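Long-range contacts in hypothetical protein AQ_1575 (PDB 1LFP), which probably binds DNA and regulates transcription in the cytoplasm of Aquifex aeolicus: residues A[87-92]-A[120-126]; A[108-113]-A[225-230]; A[133-139]-A[198-204]. One frame throughout, in Å; residues are numbered along the deposited sequence.

Contact 1. Residues A[87-92]-A[120-126]; sequences YEGYAP and HGGNLGA
A short antiparallel strand pairing closes one edge of the five-stranded mixed sheet: residues 87-92 lie on strand 83-91, and within 120-126 the brief outermost strand 123-124 lies against it. The backbone bonds and the CA spacing set the register. Gly89 faces Leu124 as a non-hydrogen-bonded pair, 4.2 Å between their CA atoms, and Tyr90 faces Asn123 as a hydrogen-bonded pair at 5.3 Å between CA atoms. Tyr90 N donates to Asn123 O (3.0 Å), Asn123 N to Tyr90 O (2.8 Å) and Gly125 N to Glu88 O (2.9 Å); beyond these, water 1 joins Glu88 N to Gly125 O, at 2.8 Å from each. The edge strand is reached through a Schellman motif that ends helix 106-119, with Gly121 as its C-prime residue at phi/psi 80/15, so helix, turn and edge strand follow one another directly. Close strand approach depends on glycine: an ideal CB on Gly89 would clash with Asn123 O, and one on Gly122 with Tyr90 O. Leu124 (chi1 t, chi2 p) turns to the face covered by helix 106-119, its CD1 lying 4.0 Å from Tyr87 CB. Tyr90 (chi1 m) points to the other face with Asn123, and its OH hydrogen-bonds Cys129 O. Pro92 CG packs 3.6 Å from His120 O, against the turn that ends the helix.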
loop_
_atom_site.group_PDB
_atom_site.type_symbol
_atom_site.label_atom_id
_atom_site.label_comp_id
_atom_site.label_asym_id
_atom_site.label_seq_id
_atom_site.Cartn_x
_atom_site.Cartn_y
_atom_site.Cartn_z
ATOM N N TYR A 87 6.846 6.974 -8.104
ATOM C CA TYR A 87 7.092 8.403 -8.117
ATOM C C TYR A 87 7.764 8.758 -6.810
ATOM O O TYR A 87 7.586 8.070 -5.800
ATOM C CB TYR A 87 5.794 9.201 -8.260
ATOM C CG TYR A 87 5.177 9.029 -9.608
ATOM C CD1 TYR A 87 5.683 9.705 -10.729
ATOM C CD2 TYR A 87 4.116 8.160 -9.783
ATOM C CE1 TYR A 87 5.133 9.498 -11.971
ATOM C CE2 TYR A 87 3.557 7.943 -11.026
ATOM C CZ TYR A 87 4.073 8.615 -12.116
ATOM O OH TYR A 87 3.493 8.346 -13.341
ATOM N N GLU A 88 8.598 9.781 -6.861
ATOM C CA GLU A 88 9.352 10.191 -5.676
ATOM C C GLU A 88 9.329 11.718 -5.608
ATOM O O GLU A 88 9.514 12.387 -6.621
ATOM C CB GLU A 88 10.811 9.726 -5.828
ATOM C CG GLU A 88 10.960 8.231 -5.819
ATOM C CD GLU A 88 12.395 7.772 -6.057
ATOM O OE1 GLU A 88 13.336 8.225 -5.355
ATOM O OE2 GLU A 88 12.589 6.924 -6.955
ATOM N N GLY A 89 9.080 12.274 -4.417
ATOM C CA GLY A 89 9.063 13.710 -4.289
ATOM C C GLY A 89 9.050 14.120 -2.830
ATOM O O GLY A 89 9.191 13.281 -1.888
ATOM N N TYR A 90 8.872 15.420 -2.625
ATOM C CA TYR A 90 8.895 15.964 -1.275
ATOM C C TYR A 90 7.642 16.754 -0.963
ATOM O O TYR A 90 7.094 17.451 -1.827
ATOM C CB TYR A 90 10.120 16.880 -1.116
ATOM C CG TYR A 90 11.431 16.153 -0.952
ATOM C CD1 TYR A 90 11.920 15.821 0.312
ATOM C CD2 TYR A 90 12.145 15.699 -2.067
ATOM C CE1 TYR A 90 13.072 15.063 0.467
ATOM C CE2 TYR A 90 13.285 14.941 -1.925
ATOM C CZ TYR A 90 13.758 14.619 -0.661
ATOM O OH TYR A 90 14.928 13.880 -0.539
ATOM N N ALA A 91 7.178 16.609 0.268
ATOM C CA ALA A 91 6.013 17.339 0.756
ATOM C C ALA A 91 6.588 18.452 1.617
ATOM O O ALA A 91 7.784 18.476 1.910
ATOM C CB ALA A 91 5.145 16.426 1.609
ATOM N N PRO A 92 5.745 19.388 2.053
ATOM C CA PRO A 92 6.266 20.473 2.887
ATOM C C PRO A 92 6.884 20.012 4.198
ATOM O O PRO A 92 6.444 19.035 4.792
ATOM C CB PRO A 92 5.047 21.386 3.075
ATOM C CG PRO A 92 3.871 20.549 2.683
ATOM C CD PRO A 92 4.379 19.682 1.586
ATOM N N HIS A 120 -0.401 21.242 -2.985
ATOM C CA HIS A 120 -0.203 21.180 -1.554
ATOM C C HIS A 120 1.157 21.653 -1.045
ATOM O O HIS A 120 1.527 21.363 0.079
ATOM C CB HIS A 120 -0.512 19.766 -1.076
ATOM C CG HIS A 120 -1.923 19.352 -1.351
ATOM N ND1 HIS A 120 -2.981 19.739 -0.557
ATOM C CD2 HIS A 120 -2.459 18.653 -2.379
ATOM C CE1 HIS A 120 -4.108 19.295 -1.082
ATOM N NE2 HIS A 120 -3.820 18.634 -2.190
ATOM N N GLY A 121 1.886 22.393 -1.873
ATOM C CA GLY A 121 3.166 22.937 -1.448
ATOM C C GLY A 121 4.334 21.976 -1.491
ATOM O O GLY A 121 5.388 22.231 -0.891
ATOM N N GLY A 122 4.135 20.862 -2.185
ATOM C CA GLY A 122 5.186 19.873 -2.306
ATOM C C GLY A 122 5.811 20.009 -3.671
ATOM O O GLY A 122 5.567 20.995 -4.382
ATOM N N ASN A 123 6.579 19.001 -4.061
ATOM C CA ASN A 123 7.261 19.005 -5.338
ATOM C C ASN A 123 7.638 17.620 -5.804
ATOM O O ASN A 123 8.434 16.949 -5.167
ATOM C CB ASN A 123 8.549 19.812 -5.253
ATOM C CG ASN A 123 9.162 20.054 -6.600
ATOM O OD1 ASN A 123 10.384 20.157 -6.729
ATOM N ND2 ASN A 123 8.319 20.171 -7.624
ATOM N N LEU A 124 7.080 17.205 -6.930
ATOM C CA LEU A 124 7.424 15.909 -7.484
ATOM C C LEU A 124 8.841 16.025 -8.009
ATOM O O LEU A 124 9.170 16.995 -8.695
ATOM C CB LEU A 124 6.476 15.575 -8.622
ATOM C CG LEU A 124 6.746 14.266 -9.355
ATOM C CD1 LEU A 124 6.763 13.048 -8.414
ATOM C CD2 LEU A 124 5.645 14.151 -10.383
ATOM N N GLY A 125 9.681 15.047 -7.687
ATOM C CA GLY A 125 11.060 15.058 -8.129
ATOM C C GLY A 125 11.310 13.958 -9.145
ATOM O O GLY A 125 10.371 13.353 -9.686
ATOM N N ALA A 126 12.583 13.707 -9.409
ATOM C CA ALA A 126 12.982 12.704 -10.368
ATOM C C ALA A 126 13.242 11.374 -9.699
ATOM O O ALA A 126 13.397 11.291 -8.481
ATOM C CB ALA A 126 14.236 13.150 -11.090
HETATM O O HOH W 1 9.173 10.795 -9.449
#

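Contact 2. Residues A[108-113]-A[225-230]; sequences RTTSEV and LEELDD
Residues 108-113 are continuous helix within 106-119, whereas 225-226 are the last residues of helix 212-226 and the chain leaves it at Glu227, Leu228 extending at phi/psi -91/131. CA atoms come nearest at Thr109-Asp230 and Val113-Leu225, both 6.8 Å, with Glu112-Leu228 at 8.1 Å. Asp230 (chi1 m) is the polar focus: its OD2 accepts from Thr109 OG1 at 2.6 Å and forms a salt bridge with Arg108 NH1 at 2.9 Å, weak as a hydrogen bond. Arg108 NH1 also meets Glu112 OE2 at a very short 2.5 Å, so the cation offsets two carboxylates whose Glu112 OE2 and Asp230 OD2 lie 3.2 Å apart. Water 2 links Arg108 NH2 (3.0 Å) to Asp230 OD1 (2.5 Å). One helical turn on, Val113 (chi1 t) packs CG1 on Leu225 CD2 and CG2 on Leu228 CD1, each 3.9 Å. The contact joins two helices beside the mixed sheet: Thr109 OG1 hydrogen-bonds Thr103 OG1, Leu225 touches Val99 of strand 95-103, and Asp230 pairs its backbone with Thr102 where strand 231-239 begins.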
loop_
_atom_site.group_PDB
_atom_site.type_symbol
_atom_site.label_atom_id
_atom_site.label_comp_id
_atom_site.label_asym_id
_atom_site.label_seq_id
_atom_site.Cartn_x
_atom_site.Cartn_y
_atom_site.Cartn_z
ATOM N N ARG A 108 0.108 10.819 -18.225
ATOM C CA ARG A 108 -1.127 11.299 -17.628
ATOM C C ARG A 108 -1.003 11.282 -16.106
ATOM O O ARG A 108 -1.215 12.298 -15.442
ATOM C CB ARG A 108 -2.283 10.400 -18.071
ATOM C CG ARG A 108 -3.567 11.155 -18.321
ATOM C CD ARG A 108 -4.705 10.660 -17.456
ATOM N NE ARG A 108 -4.942 9.223 -17.547
ATOM C CZ ARG A 108 -4.302 8.310 -16.819
ATOM N NH1 ARG A 108 -3.380 8.688 -15.960
ATOM N NH2 ARG A 108 -4.599 7.025 -16.923
ATOM N N THR A 109 -0.647 10.120 -15.588
ATOM C CA THR A 109 -0.469 9.947 -14.150
ATOM C C THR A 109 0.588 10.895 -13.585
ATOM O O THR A 109 0.398 11.503 -12.526
ATOM C CB THR A 109 -0.076 8.524 -13.831
ATOM O OG1 THR A 109 -1.050 7.639 -14.384
ATOM C CG2 THR A 109 -0.048 8.294 -12.325
ATOM N N THR A 110 1.698 11.050 -14.292
ATOM C CA THR A 110 2.745 11.938 -13.810
ATOM C C THR A 110 2.238 13.345 -13.623
ATOM O O THR A 110 2.526 14.015 -12.620
ATOM C CB THR A 110 3.955 11.950 -14.775
ATOM O OG1 THR A 110 4.502 10.633 -14.829
ATOM C CG2 THR A 110 5.027 12.922 -14.287
ATOM N N SER A 111 1.451 13.806 -14.582
ATOM C CA SER A 111 0.908 15.140 -14.465
ATOM C C SER A 111 -0.100 15.230 -13.305
ATOM O O SER A 111 -0.116 16.194 -12.556
ATOM C CB SER A 111 0.288 15.552 -15.794
ATOM O OG SER A 111 -0.354 16.810 -15.699
ATOM N N GLU A 112 -0.924 14.215 -13.130
ATOM C CA GLU A 112 -1.884 14.263 -12.028
ATOM C C GLU A 112 -1.122 14.329 -10.705
ATOM O O GLU A 112 -1.480 15.083 -9.782
ATOM C CB GLU A 112 -2.749 12.999 -12.022
ATOM C CG GLU A 112 -3.397 12.645 -13.357
ATOM C CD GLU A 112 -4.048 11.263 -13.345
ATOM O OE1 GLU A 112 -4.813 10.972 -12.416
ATOM O OE2 GLU A 112 -3.804 10.468 -14.278
ATOM N N VAL A 113 -0.053 13.554 -10.620
ATOM C CA VAL A 113 0.720 13.489 -9.378
ATOM C C VAL A 113 1.474 14.779 -9.146
ATOM O O VAL A 113 1.466 15.320 -8.027
ATOM C CB VAL A 113 1.654 12.278 -9.387
ATOM C CG1 VAL A 113 2.628 12.371 -8.232
ATOM C CG2 VAL A 113 0.836 10.997 -9.265
ATOM N N LEU A 225 -3.050 12.187 -2.946
ATOM C CA LEU A 225 -2.449 11.154 -3.794
ATOM C C LEU A 225 -3.251 9.851 -3.721
ATOM O O LEU A 225 -3.405 9.134 -4.715
ATOM C CB LEU A 225 -1.003 10.896 -3.375
ATOM C CG LEU A 225 -0.071 12.086 -3.617
ATOM C CD1 LEU A 225 1.207 11.887 -2.806
ATOM C CD2 LEU A 225 0.235 12.210 -5.123
ATOM N N GLU A 226 -3.762 9.550 -2.535
ATOM C CA GLU A 226 -4.542 8.335 -2.331
ATOM C C GLU A 226 -5.835 8.366 -3.149
ATOM O O GLU A 226 -6.363 7.320 -3.549
ATOM C CB GLU A 226 -4.872 8.184 -0.837
ATOM C CG GLU A 226 -5.507 6.852 -0.476
ATOM C CD GLU A 226 -4.556 5.694 -0.691
ATOM O OE1 GLU A 226 -3.553 5.611 0.055
ATOM O OE2 GLU A 226 -4.807 4.878 -1.606
ATOM N N GLU A 227 -6.342 9.562 -3.422
ATOM C CA GLU A 227 -7.583 9.681 -4.171
ATOM C C GLU A 227 -7.455 9.451 -5.667
ATOM O O GLU A 227 -8.445 9.541 -6.397
ATOM C CB GLU A 227 -8.241 11.035 -3.898
ATOM C CG GLU A 227 -8.794 11.139 -2.478
ATOM C CD GLU A 227 -9.813 10.050 -2.170
ATOM O OE1 GLU A 227 -10.883 10.032 -2.819
ATOM O OE2 GLU A 227 -9.544 9.210 -1.282
ATOM N N LEU A 228 -6.241 9.163 -6.126
ATOM C CA LEU A 228 -6.029 8.899 -7.532
ATOM C C LEU A 228 -6.178 7.403 -7.741
ATOM O O LEU A 228 -5.612 6.574 -6.993
ATOM C CB LEU A 228 -4.625 9.355 -7.975
ATOM C CG LEU A 228 -4.299 10.830 -7.743
ATOM C CD1 LEU A 228 -2.883 11.127 -8.230
ATOM C CD2 LEU A 228 -5.313 11.706 -8.458
ATOM N N ASP A 229 -6.979 7.066 -8.744
ATOM C CA ASP A 229 -7.238 5.690 -9.117
ATOM C C ASP A 229 -5.928 5.018 -9.478
ATOM O O ASP A 229 -5.746 3.834 -9.268
ATOM C CB ASP A 229 -8.151 5.636 -10.347
ATOM C CG ASP A 229 -9.621 5.710 -9.992
ATOM O OD1 ASP A 229 -10.424 5.978 -10.911
ATOM O OD2 ASP A 229 -9.971 5.500 -8.808
ATOM N N ASP A 230 -5.016 5.786 -10.047
ATOM C CA ASP A 230 -3.725 5.208 -10.456
ATOM C C ASP A 230 -2.829 4.901 -9.259
ATOM O O ASP A 230 -1.847 4.180 -9.386
ATOM C CB ASP A 230 -2.961 6.170 -11.383
ATOM C CG ASP A 230 -3.640 6.381 -12.740
ATOM O OD1 ASP A 230 -4.358 5.482 -13.217
ATOM O OD2 ASP A 230 -3.421 7.453 -13.355
HETATM O O HOH W 2 -4.739 4.449 -15.448
#

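Contact 3. Residues A[133-139]-A[198-204]; sequences LFERKGY and QITWKPI
Leu133 precedes the strand, and its O accepts from Ile204 N at 2.9 Å, opening an antiparallel pairing of strand 134-143 with the outermost strand 196-203; the axes of 134-139 and 198-203 come within 4.3 Å, their N-to-C directions 145° apart. Phe134 (chi1 m) opposes Pro203 in a non-hydrogen-bonded pair, CA atoms 4.1 Å apart; its CD1 lies 3.9 Å from Pro203 CD and its CB 3.9 Å from Trp201 CE3. Glu135 exchanges two bonds with Lys202: Glu135 N to Lys202 O (2.9 Å) and Lys202 N to Glu135 O (2.8 Å). Arg136 faces Trp201 (chi1 m), its CG making a CH-pi contact 3.9 Å from the centroid of the six-membered ring. Lys137 pairs with Thr200, Lys137 N to Thr200 O and Thr200 N to Lys137 O both at 2.8 Å. Gly138 lies opposite Ile199. Tyr139 (chi1 t) ends the run: Tyr139 N to Gln198 O is 2.7 Å, Gln198 N to Tyr139 O 2.9 Å. Arg136, Trp201 and Ile199 share one face; Glu135, Lys137, Tyr139, Lys202, Thr200 and Gln198 the other. The register thus rests on main-chain bonds, while Phe134 and Trp201, both touching Met98 of strand 95-103, link this sheet to the mixed one.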
loop_
_atom_site.group_PDB
_atom_site.type_symbol
_atom_site.label_atom_id
_atom_site.label_comp_id
_atom_site.label_asym_id
_atom_site.label_seq_id
_atom_site.Cartn_x
_atom_site.Cartn_y
_atom_site.Cartn_z
ATOM N N LEU A 133 16.200 6.904 1.109
ATOM C CA LEU A 133 15.694 7.120 2.489
ATOM C C LEU A 133 14.694 6.055 2.946
ATOM O O LEU A 133 14.086 6.150 4.044
ATOM C CB LEU A 133 14.997 8.477 2.620
ATOM C CG LEU A 133 15.903 9.677 2.377
ATOM C CD1 LEU A 133 15.126 10.974 2.569
ATOM C CD2 LEU A 133 17.098 9.570 3.328
ATOM N N PHE A 134 14.526 5.038 2.108
ATOM C CA PHE A 134 13.594 3.940 2.380
ATOM C C PHE A 134 14.190 2.586 2.005
ATOM O O PHE A 134 15.208 2.514 1.293
ATOM C CB PHE A 134 12.341 4.130 1.511
ATOM C CG PHE A 134 11.600 5.412 1.776
ATOM C CD1 PHE A 134 10.417 5.397 2.497
ATOM C CD2 PHE A 134 12.048 6.618 1.241
ATOM C CE1 PHE A 134 9.669 6.574 2.675
ATOM C CE2 PHE A 134 11.334 7.789 1.402
ATOM C CZ PHE A 134 10.137 7.789 2.118
ATOM N N GLU A 135 13.556 1.511 2.479
ATOM C CA GLU A 135 13.991 0.157 2.117
ATOM C C GLU A 135 12.751 -0.628 1.657
ATOM O O GLU A 135 11.674 -0.437 2.176
ATOM C CB GLU A 135 14.620 -0.587 3.304
ATOM C CG GLU A 135 15.290 0.339 4.330
ATOM C CD GLU A 135 16.073 -0.416 5.424
ATOM O OE1 GLU A 135 16.976 -1.187 5.072
ATOM O OE2 GLU A 135 15.791 -0.218 6.629
ATOM N N ARG A 136 12.913 -1.480 0.647
ATOM C CA ARG A 136 11.814 -2.308 0.159
ATOM C C ARG A 136 11.577 -3.414 1.173
ATOM O O ARG A 136 12.517 -4.110 1.571
ATOM C CB ARG A 136 12.204 -2.926 -1.194
ATOM C CG ARG A 136 11.125 -2.750 -2.244
ATOM C CD ARG A 136 11.391 -3.512 -3.536
ATOM N NE ARG A 136 11.678 -4.910 -3.269
ATOM C CZ ARG A 136 11.502 -5.891 -4.140
ATOM N NH1 ARG A 136 11.029 -5.633 -5.344
ATOM N NH2 ARG A 136 11.814 -7.128 -3.808
ATOM N N LYS A 137 10.333 -3.581 1.612
ATOM C CA LYS A 137 10.011 -4.605 2.603
ATOM C C LYS A 137 8.665 -5.267 2.312
ATOM O O LYS A 137 7.808 -4.720 1.613
ATOM C CB LYS A 137 9.857 -4.011 4.020
ATOM C CG LYS A 137 11.081 -3.347 4.668
ATOM C CD LYS A 137 12.020 -4.412 5.236
ATOM C CE LYS A 137 13.322 -3.793 5.659
ATOM N NZ LYS A 137 13.789 -2.993 4.523
ATOM N N GLY A 138 8.495 -6.454 2.878
ATOM C CA GLY A 138 7.197 -7.107 2.803
ATOM C C GLY A 138 6.382 -6.425 3.890
ATOM O O GLY A 138 6.922 -6.057 4.912
ATOM N N TYR A 139 5.077 -6.303 3.679
ATOM C CA TYR A 139 4.201 -5.641 4.618
ATOM C C TYR A 139 2.946 -6.478 4.800
ATOM O O TYR A 139 2.286 -6.823 3.832
ATOM C CB TYR A 139 3.862 -4.274 4.014
ATOM C CG TYR A 139 2.875 -3.452 4.760
ATOM C CD1 TYR A 139 1.529 -3.450 4.403
ATOM C CD2 TYR A 139 3.302 -2.590 5.774
ATOM C CE1 TYR A 139 0.628 -2.588 5.030
ATOM C CE2 TYR A 139 2.418 -1.734 6.410
ATOM C CZ TYR A 139 1.082 -1.737 6.039
ATOM O OH TYR A 139 0.193 -0.904 6.694
ATOM N N GLN A 198 1.696 -7.345 1.084
ATOM C CA GLN A 198 2.202 -6.776 -0.156
ATOM C C GLN A 198 3.611 -6.241 0.052
ATOM O O GLN A 198 4.070 -6.079 1.172
ATOM C CB GLN A 198 1.290 -5.604 -0.588
ATOM C CG GLN A 198 1.137 -4.539 0.512
ATOM C CD GLN A 198 0.142 -3.410 0.156
ATOM O OE1 GLN A 198 -0.668 -3.536 -0.759
ATOM N NE2 GLN A 198 0.209 -2.313 0.903
ATOM N N ILE A 199 4.270 -5.908 -1.050
ATOM C CA ILE A 199 5.599 -5.337 -0.980
ATOM C C ILE A 199 5.407 -3.825 -0.881
ATOM O O ILE A 199 4.608 -3.241 -1.638
ATOM C CB ILE A 199 6.394 -5.677 -2.279
ATOM C CG1 ILE A 199 6.726 -7.163 -2.307
ATOM C CG2 ILE A 199 7.638 -4.784 -2.389
ATOM C CD1 ILE A 199 7.661 -7.617 -1.226
ATOM N N THR A 200 6.114 -3.193 0.057
ATOM C CA THR A 200 6.024 -1.750 0.220
ATOM C C THR A 200 7.432 -1.194 0.473
ATOM O O THR A 200 8.431 -1.913 0.352
ATOM C CB THR A 200 5.094 -1.373 1.393
ATOM O OG1 THR A 200 4.850 0.032 1.382
ATOM C CG2 THR A 200 5.685 -1.772 2.728
ATOM N N TRP A 201 7.512 0.089 0.794
ATOM C CA TRP A 201 8.815 0.713 1.095
ATOM C C TRP A 201 8.671 1.279 2.505
ATOM O O TRP A 201 7.612 1.774 2.832
ATOM C CB TRP A 201 9.111 1.829 0.112
ATOM C CG TRP A 201 9.420 1.344 -1.220
ATOM C CD1 TRP A 201 8.536 0.804 -2.104
ATOM C CD2 TRP A 201 10.719 1.259 -1.830
ATOM N NE1 TRP A 201 9.212 0.373 -3.237
ATOM C CE2 TRP A 201 10.548 0.651 -3.087
ATOM C CE3 TRP A 201 12.014 1.639 -1.433
ATOM C CZ2 TRP A 201 11.630 0.413 -3.959
ATOM C CZ3 TRP A 201 13.093 1.414 -2.299
ATOM C CH2 TRP A 201 12.889 0.804 -3.550
ATOM N N LYS A 202 9.699 1.125 3.328
ATOM C CA LYS A 202 9.643 1.586 4.718
ATOM C C LYS A 202 10.727 2.636 4.967
ATOM O O LYS A 202 11.874 2.440 4.612
ATOM C CB LYS A 202 9.890 0.372 5.642
ATOM C CG LYS A 202 9.845 0.692 7.157
ATOM C CD LYS A 202 10.092 -0.603 7.955
ATOM C CE LYS A 202 9.756 -0.438 9.464
ATOM N NZ LYS A 202 10.936 -0.057 10.279
ATOM N N PRO A 203 10.376 3.777 5.580
ATOM C CA PRO A 203 11.438 4.759 5.824
ATOM C C PRO A 203 12.514 4.224 6.755
ATOM O O PRO A 203 12.216 3.477 7.702
ATOM C CB PRO A 203 10.685 5.957 6.436
ATOM C CG PRO A 203 9.461 5.336 6.997
ATOM C CD PRO A 203 9.066 4.279 6.010
ATOM N N ILE A 204 13.770 4.591 6.488
ATOM C CA ILE A 204 14.881 4.136 7.314
ATOM C C ILE A 204 15.049 5.087 8.482
ATOM O O ILE A 204 15.804 4.821 9.429
ATOM C CB ILE A 204 16.189 4.085 6.505
ATOM C CG1 ILE A 204 16.668 5.497 6.161
ATOM C CG2 ILE A 204 15.937 3.324 5.180
ATOM C CD1 ILE A 204 18.129 5.500 5.648
#

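Overall arrangement
All three contacts lie within the TACO1/YebC second and third domain range. Contacts 1 and 2 are neighbours, centres about 13 Å apart: helix 106-119 runs through contact 2 and leads to the edge strand of contact 1. Their segments alternate along the chain, and they touch, among other places, at Tyr87 OH and Thr110 OG1, 2.9 Å apart and probably hydrogen-bonded, and at Leu124 CD2 and Val113 CG1, 4.1 Å apart. Contact 3, in the antiparallel sheet, is centred about 19 Å from contact 1 and 21 Å from contact 2. It follows contact 1 and is nested in the loop closed by contact 2, so the chain builds the antiparallel sheet before completing the mixed one.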